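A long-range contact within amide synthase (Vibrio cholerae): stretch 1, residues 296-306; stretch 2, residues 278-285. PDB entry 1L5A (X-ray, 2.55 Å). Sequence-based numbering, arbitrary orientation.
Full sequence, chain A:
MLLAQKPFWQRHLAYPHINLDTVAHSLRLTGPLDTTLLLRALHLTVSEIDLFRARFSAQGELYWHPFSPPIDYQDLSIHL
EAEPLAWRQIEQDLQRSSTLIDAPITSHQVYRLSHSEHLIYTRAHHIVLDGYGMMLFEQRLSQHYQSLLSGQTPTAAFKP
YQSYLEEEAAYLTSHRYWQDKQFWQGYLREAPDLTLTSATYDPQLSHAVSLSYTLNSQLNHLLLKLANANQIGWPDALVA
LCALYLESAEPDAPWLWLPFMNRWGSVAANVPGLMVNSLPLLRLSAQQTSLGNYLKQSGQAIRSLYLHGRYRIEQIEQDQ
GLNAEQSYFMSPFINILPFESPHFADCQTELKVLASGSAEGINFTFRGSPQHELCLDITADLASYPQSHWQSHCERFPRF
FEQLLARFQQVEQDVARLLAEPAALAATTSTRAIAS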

# COMPACT_ATOMS: atom_id res chain seq x y z
N LYS A 296 -13.96 22.37 3.25
CA LYS A 296 -13.69 21.01 3.73
C LYS A 296 -14.17 19.95 2.75
O LYS A 296 -13.40 19.07 2.38
CB LYS A 296 -14.34 20.78 5.09
N GLN A 297 -15.42 20.04 2.33
CA GLN A 297 -15.97 19.06 1.39
C GLN A 297 -15.37 19.13 -0.02
O GLN A 297 -15.38 18.14 -0.76
CB GLN A 297 -17.50 19.19 1.34
CG GLN A 297 -18.17 18.73 2.64
CD GLN A 297 -19.64 19.14 2.75
OE1 GLN A 297 -20.50 18.62 2.03
NE2 GLN A 297 -19.92 20.09 3.65
N SER A 298 -14.86 20.29 -0.41
CA SER A 298 -14.24 20.41 -1.72
C SER A 298 -12.90 19.71 -1.62
O SER A 298 -12.54 18.89 -2.48
CB SER A 298 -14.05 21.88 -2.10
OG SER A 298 -15.29 22.44 -2.50
N GLY A 299 -12.17 20.03 -0.54
CA GLY A 299 -10.88 19.42 -0.31
C GLY A 299 -10.92 17.90 -0.39
O GLY A 299 -10.01 17.27 -0.94
N GLN A 300 -11.99 17.31 0.15
CA GLN A 300 -12.14 15.87 0.13
C GLN A 300 -12.37 15.39 -1.29
O GLN A 300 -11.78 14.39 -1.72
CB GLN A 300 -13.31 15.43 1.03
CG GLN A 300 -13.13 15.75 2.52
CD GLN A 300 -14.34 15.33 3.36
OE1 GLN A 300 -14.83 14.20 3.26
NE2 GLN A 300 -14.82 16.25 4.21
N ALA A 301 -13.21 16.12 -2.01
CA ALA A 301 -13.53 15.78 -3.40
C ALA A 301 -12.24 15.87 -4.21
O ALA A 301 -11.97 15.02 -5.07
CB ALA A 301 -14.58 16.75 -3.95
N ILE A 302 -11.44 16.90 -3.94
CA ILE A 302 -10.18 17.07 -4.64
C ILE A 302 -9.26 15.91 -4.30
O ILE A 302 -8.69 15.27 -5.20
CB ILE A 302 -9.50 18.39 -4.27
CG1 ILE A 302 -10.32 19.56 -4.83
CG2 ILE A 302 -8.09 18.41 -4.82
CD1 ILE A 302 -9.94 20.92 -4.28
N ARG A 303 -9.11 15.65 -3.00
CA ARG A 303 -8.25 14.56 -2.53
C ARG A 303 -8.61 13.25 -3.22
O ARG A 303 -7.74 12.47 -3.65
CB ARG A 303 -8.42 14.36 -1.04
CG ARG A 303 -7.46 13.34 -0.49
CD ARG A 303 -6.25 14.10 -0.02
NE ARG A 303 -5.05 13.77 -0.76
CZ ARG A 303 -4.02 14.61 -0.87
NH1 ARG A 303 -4.08 15.80 -0.28
NH2 ARG A 303 -2.96 14.26 -1.58
N SER A 304 -9.90 13.00 -3.28
CA SER A 304 -10.42 11.82 -3.91
C SER A 304 -9.89 11.75 -5.35
O SER A 304 -9.60 10.66 -5.84
CB SER A 304 -11.95 11.87 -3.89
OG SER A 304 -12.49 10.76 -4.55
N LEU A 305 -9.77 12.90 -6.02
CA LEU A 305 -9.27 12.90 -7.39
C LEU A 305 -7.81 12.42 -7.41
O LEU A 305 -7.42 11.60 -8.23
CB LEU A 305 -9.36 14.31 -8.00
CG LEU A 305 -10.73 14.96 -8.21
CD1 LEU A 305 -10.51 16.30 -8.87
CD2 LEU A 305 -11.65 14.10 -9.10
N TYR A 306 -7.01 12.93 -6.49
CA TYR A 306 -5.60 12.53 -6.42
C TYR A 306 -5.44 11.02 -6.16
O TYR A 306 -4.57 10.39 -6.75
CB TYR A 306 -4.89 13.32 -5.32
CG TYR A 306 -4.94 14.81 -5.50
CD1 TYR A 306 -4.75 15.67 -4.40
CD2 TYR A 306 -5.10 15.39 -6.77
CE1 TYR A 306 -4.71 17.06 -4.57
CE2 TYR A 306 -5.06 16.78 -6.94
CZ TYR A 306 -4.86 17.60 -5.84
OH TYR A 306 -4.80 18.97 -5.99
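Stretch 2 278-285: SLPLLRLS

A helix packed alongside a nearby strand is one of the simplest ways for a chain to fold back on itself, and residues 278-285 and 296-306 of this synthase give a compact example. Stretch 1 is helical throughout, part of a longer helix that begins before Lys 296 and continues past Tyr 306. Its backbone follows the regular i to i+4 pattern, as in the bonds from Ile 302 N to Ser 298 O at 2.7 Å and from Arg 303 N to Gly 299 O at 2.8 Å. Stretch 2 is extended: residues 278-282 are the end of a strand that starts earlier in the chain, and residues 283-285 carry on as loop or turn, still with extended backbone angles.

The two elements run roughly antiparallel. Their N-to-C directions differ by 154°, which is also the signed crossing angle, and the axes approach to 9.0 Å. The register follows from this direction: the CA atoms of Leu 305 and Leu 279 are 7.3 Å apart, those of Ile 302 and Leu 281 are 6.8 Å apart, and those of Ser 298 and Leu 284 are likewise 6.8 Å apart. Moving backward along the helix therefore means moving forward along stretch 2.

No hydrogen bond links the stretches; the contact is one of packing, and the helix presents to it Gln 297, Ser 298, Ala 301, Ile 302 and Leu 305, which recur about once per turn along one side. Leu 305 is the most heavily covered of them. Its CA-to-CB bond points toward the strand, and with chi1 in m and chi2 in t its side chain meets Pro 280 and Leu 281: CD1 of Leu 305 lies 3.8 Å from CB of Leu 281, and CD2 of Leu 305 lies 3.6 Å from the carbonyl O of Pro 280. Pro 280 itself turns its CA-to-CB bond away, so the helix meets its backbone rather than its ring. Leu 279 points toward the helix, and CD1 of Leu 279 comes within 3.9 Å of the backbone O of Leu 305.

Leu 281 shows how a rotamer can compensate for an indirect starting direction. Its CA-to-CB bond points sideways, yet the t, p conformation brings the end of the side chain nearer the helix. There CD1 of Leu 281 packs 3.9 Å from CB of Ala 301, and CD2 of Leu 281 lies 4.1 Å from CG1 of Ile 302, so the side chain packs against two adjacent helix residues, with CD1 close to both.

Beyond the strand, Leu 284 extends the apolar contact toward the earlier part of the helix. CD1 of Leu 284 is 4.3 Å from CB of Ala 301, whose small side chain thus touches both Leu 281 and Leu 284. CD2 of Leu 284 lies 3.5 Å from CB of Gln 297 and 3.8 Å from the backbone N of Ser 298. The example illustrates a general point: about 390 Å² of surface, summed over both sides, can be buried largely through aliphatic side chains meeting one flank of a helix, with help from backbone atoms and from Gln 297 and Ser 298, without any hydrogen bond between the two elements.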

# COMPACT_ATOMS: atom_id res chain seq x y z
N SER A 278 -4.69 15.45 -16.41
CA SER A 278 -5.79 16.41 -16.29
C SER A 278 -7.05 15.70 -15.82
O SER A 278 -7.52 14.76 -16.46
CB SER A 278 -6.05 17.06 -17.65
OG SER A 278 -4.91 17.74 -18.10
N LEU A 279 -7.62 16.17 -14.73
CA LEU A 279 -8.80 15.54 -14.19
C LEU A 279 -9.94 16.50 -13.92
O LEU A 279 -9.73 17.66 -13.55
CB LEU A 279 -8.44 14.79 -12.89
CG LEU A 279 -7.31 13.77 -13.04
CD1 LEU A 279 -6.80 13.32 -11.67
CD2 LEU A 279 -7.80 12.61 -13.85
N PRO A 280 -11.18 16.04 -14.11
CA PRO A 280 -12.30 16.94 -13.85
C PRO A 280 -12.86 16.82 -12.43
O PRO A 280 -13.07 15.72 -11.93
CB PRO A 280 -13.30 16.55 -14.94
CG PRO A 280 -13.10 15.07 -15.03
CD PRO A 280 -11.59 14.93 -14.99
N LEU A 281 -13.07 17.96 -11.79
CA LEU A 281 -13.63 18.08 -10.45
C LEU A 281 -15.07 18.55 -10.64
O LEU A 281 -15.32 19.56 -11.31
CB LEU A 281 -12.87 19.14 -9.62
CG LEU A 281 -13.55 19.63 -8.33
CD1 LEU A 281 -13.55 18.50 -7.32
CD2 LEU A 281 -12.84 20.86 -7.74
N LEU A 282 -16.03 17.83 -10.08
CA LEU A 282 -17.43 18.25 -10.20
C LEU A 282 -17.56 19.24 -9.06
O LEU A 282 -17.38 18.87 -7.90
CB LEU A 282 -18.38 17.08 -10.00
CG LEU A 282 -19.82 17.37 -10.41
CD1 LEU A 282 -19.84 17.91 -11.84
CD2 LEU A 282 -20.67 16.11 -10.32
N ARG A 283 -17.84 20.49 -9.40
CA ARG A 283 -17.94 21.51 -8.37
C ARG A 283 -19.15 21.29 -7.49
O ARG A 283 -20.24 20.97 -7.97
CB ARG A 283 -18.02 22.90 -9.00
CG ARG A 283 -16.84 23.21 -9.91
CD ARG A 283 -16.92 24.60 -10.53
NE ARG A 283 -18.20 24.84 -11.18
CZ ARG A 283 -19.24 25.41 -10.58
NH1 ARG A 283 -19.13 25.80 -9.31
NH2 ARG A 283 -20.38 25.56 -11.24
N LEU A 284 -18.94 21.46 -6.19
CA LEU A 284 -20.01 21.31 -5.22
C LEU A 284 -20.90 22.56 -5.25
O LEU A 284 -20.43 23.67 -5.54
CB LEU A 284 -19.42 21.16 -3.82
CG LEU A 284 -19.01 19.78 -3.29
CD1 LEU A 284 -18.16 19.03 -4.30
CD2 LEU A 284 -18.28 19.98 -1.96
N SER A 285 -22.17 22.38 -4.94
CA SER A 285 -23.11 23.49 -4.89
C SER A 285 -22.83 24.37 -3.67
O SER A 285 -22.33 23.89 -2.65
CB SER A 285 -24.54 22.96 -4.80
OG SER A 285 -25.44 24.03 -4.59